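PDB 2QW5: xylose isomerase-like TIM barrel from Anabaena variabilis ATCC 29413, which is probably a zinc-dependent sugar or sugar phosphate isomerase or epimerase that binds D-xylose beside its metal ion. Local coordinates for the interface of chains A and B. Numbering follows the deposited sequence. Chains: chain A/B, Xylose isomerase-like TIM barrel.

The interface of chains A and B. Residues chain A 252, 290, 292-294, 296; chain B 137, 147, 187-188, 190.
Hydrogen bonds centred on A:Arg294 tie a loop of chain A to one of chain B. Its backbone O accepts from ring nitrogen ND1 of B:His187 at 2.7 Å, bent to 137° at the hydrogen, the donor standing above the carbonyl plane. The imidazole reaches it with CG tucked between backbone N and C (chi1 67°). A:Leu293 O lies 3.1 Å from the same ND1, so one N-H may be shared by two successive carbonyls, which a short, rigid ring can hold in position. The second bond needs a long arm: extended from CG to NE, A:Arg294 brings NH1 within 2.8 Å of B:Trp188 O, in the guanidinium plane and almost head-on to the carbonyl (170°).

Flat surfaces supply the packing. One face of the B:Trp147 indole covers the A chain, with A:Thr290 O 3.5 Å above its centre and A:Arg294 CA toward the rim, a CH-pi contact 3.9 Å from the six-membered ring centroid. A:Thr296 CG2 touches its edge, while A:Thr290 CB meets its CB. An alanine in place of B:Trp147 would probably lose this platform and loosen the backbone that presents A:Arg294 O to the histidine. B:Trp188 runs roughly perpendicular to the arginine side chain, B:Trp188 CE3 3.8 Å from A:Arg294 CD; its far rim, at CH2, meets A:Leu293 CA. B:His187 CE1 lies over one face of this indole and may steady the imidazole.

Chain A contributes chiefly the loop following helix 287-290, and chain B loops after strands 125-128 and 179-182 of its TIM barrel; the two-fold symmetric interface repeats the contact, though the structure alone does not show that this pairing forms in solution.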
loop_
_atom_site.group_PDB
_atom_site.type_symbol
_atom_site.label_atom_id
_atom_site.label_comp_id
_atom_site.label_asym_id
_atom_site.label_seq_id
_atom_site.Cartn_x
_atom_site.Cartn_y
_atom_site.Cartn_z
ATOM N N ASP A 252 9.255 -20.774 11.008
ATOM C CA ASP A 252 8.130 -19.866 11.231
ATOM C C ASP A 252 8.399 -18.804 12.306
ATOM O O ASP A 252 7.530 -18.002 12.570
ATOM C CB ASP A 252 6.827 -20.639 11.494
ATOM C CG ASP A 252 6.609 -21.004 12.966
ATOM O OD1 ASP A 252 7.572 -21.063 13.741
ATOM O OD2 ASP A 252 5.427 -21.242 13.318
ATOM N N THR A 290 3.431 -8.854 13.901
ATOM C CA THR A 290 2.282 -9.529 13.254
ATOM C C THR A 290 2.156 -9.219 11.767
ATOM O O THR A 290 2.028 -10.134 10.933
ATOM C CB THR A 290 0.978 -9.287 14.039
ATOM O OG1 THR A 290 0.878 -7.895 14.361
ATOM C CG2 THR A 290 0.999 -10.090 15.300
ATOM N N SER A 292 4.710 -7.432 9.781
ATOM C CA SER A 292 6.007 -7.562 9.073
ATOM C C SER A 292 6.425 -9.002 8.827
ATOM O O SER A 292 7.035 -9.287 7.792
ATOM C CB SER A 292 7.122 -6.790 9.784
ATOM O OG SER A 292 7.358 -7.330 11.048
ATOM N N LEU A 293 6.093 -9.898 9.766
ATOM C CA LEU A 293 6.336 -11.352 9.631
ATOM C C LEU A 293 5.097 -12.168 9.215
ATOM O O LEU A 293 5.183 -13.401 9.112
ATOM C CB LEU A 293 6.976 -11.914 10.893
ATOM C CG LEU A 293 8.315 -11.287 11.346
ATOM C CD1 LEU A 293 8.910 -12.113 12.427
ATOM C CD2 LEU A 293 9.311 -11.164 10.207
ATOM N N ARG A 294 3.955 -11.504 8.994
ATOM C CA ARG A 294 2.700 -12.150 8.526
ATOM C C ARG A 294 2.346 -13.306 9.427
ATOM O O ARG A 294 2.231 -14.446 9.005
ATOM C CB ARG A 294 2.822 -12.545 7.038
ATOM C CG ARG A 294 2.986 -11.289 6.178
ATOM C CD ARG A 294 3.080 -11.644 4.720
ATOM N NE ARG A 294 2.939 -10.450 3.909
ATOM C CZ ARG A 294 3.038 -10.383 2.583
ATOM N NH1 ARG A 294 3.372 -11.427 1.844
ATOM N NH2 ARG A 294 2.829 -9.216 1.991
ATOM N N THR A 296 0.165 -15.478 11.369
ATOM C CA THR A 296 -1.182 -16.008 11.448
ATOM C C THR A 296 -1.338 -16.844 12.743
ATOM O O THR A 296 -2.461 -17.094 13.183
ATOM C CB THR A 296 -1.518 -16.861 10.226
ATOM O OG1 THR A 296 -0.707 -18.029 10.266
ATOM C CG2 THR A 296 -1.267 -16.077 8.857
ATOM N N PHE B 137 -5.312 -11.572 2.434
ATOM C CA PHE B 137 -5.240 -11.423 3.884
ATOM C C PHE B 137 -6.396 -10.520 4.281
ATOM O O PHE B 137 -6.563 -9.467 3.677
ATOM C CB PHE B 137 -3.875 -10.853 4.322
ATOM C CG PHE B 137 -2.715 -11.756 4.017
ATOM C CD1 PHE B 137 -2.271 -12.697 4.922
ATOM C CD2 PHE B 137 -2.031 -11.624 2.799
ATOM C CE1 PHE B 137 -1.140 -13.529 4.625
ATOM C CE2 PHE B 137 -0.951 -12.435 2.488
ATOM C CZ PHE B 137 -0.489 -13.384 3.402
ATOM N N TRP B 147 -4.534 -10.326 12.179
ATOM C CA TRP B 147 -3.535 -11.377 12.389
ATOM C C TRP B 147 -3.740 -12.181 13.673
ATOM O O TRP B 147 -4.629 -11.871 14.478
ATOM C CB TRP B 147 -2.146 -10.701 12.445
ATOM C CG TRP B 147 -1.710 -10.005 11.215
ATOM C CD1 TRP B 147 -1.556 -8.659 11.051
ATOM C CD2 TRP B 147 -1.356 -10.602 9.977
ATOM N NE1 TRP B 147 -1.132 -8.385 9.766
ATOM C CE2 TRP B 147 -0.982 -9.564 9.098
ATOM C CE3 TRP B 147 -1.296 -11.916 9.525
ATOM C CZ2 TRP B 147 -0.582 -9.813 7.776
ATOM C CZ3 TRP B 147 -0.874 -12.163 8.246
ATOM C CH2 TRP B 147 -0.543 -11.109 7.375
ATOM N N HIS B 187 2.169 -19.054 5.750
ATOM C CA HIS B 187 1.674 -17.753 6.241
ATOM C C HIS B 187 2.257 -16.558 5.456
ATOM O O HIS B 187 1.630 -15.516 5.381
ATOM C CB HIS B 187 2.050 -17.562 7.713
ATOM C CG HIS B 187 3.531 -17.410 7.946
ATOM N ND1 HIS B 187 4.141 -16.181 8.081
ATOM C CD2 HIS B 187 4.526 -18.326 7.984
ATOM C CE1 HIS B 187 5.438 -16.357 8.233
ATOM N NE2 HIS B 187 5.699 -17.648 8.175
ATOM N N TRP B 188 3.473 -16.704 4.916
ATOM C CA TRP B 188 4.058 -15.668 4.077
ATOM C C TRP B 188 3.227 -15.336 2.854
ATOM O O TRP B 188 3.279 -14.188 2.400
ATOM C CB TRP B 188 5.484 -16.013 3.655
ATOM C CG TRP B 188 6.514 -15.758 4.704
ATOM C CD1 TRP B 188 7.247 -16.681 5.342
ATOM C CD2 TRP B 188 6.921 -14.483 5.238
ATOM N NE1 TRP B 188 8.096 -16.084 6.231
ATOM C CE2 TRP B 188 7.938 -14.729 6.169
ATOM C CE3 TRP B 188 6.546 -13.158 4.995
ATOM C CZ2 TRP B 188 8.566 -13.699 6.895
ATOM C CZ3 TRP B 188 7.206 -12.127 5.691
ATOM C CH2 TRP B 188 8.190 -12.420 6.640
ATOM N N THR B 190 -0.409 -16.535 2.374
ATOM C CA THR B 190 -1.869 -16.555 2.438
ATOM C C THR B 190 -2.291 -16.692 3.895
ATOM O O THR B 190 -1.496 -17.186 4.661
ATOM C CB THR B 190 -2.393 -17.734 1.535
ATOM O OG1 THR B 190 -3.743 -17.471 1.118
ATOM C CG2 THR B 190 -2.252 -19.098 2.191
#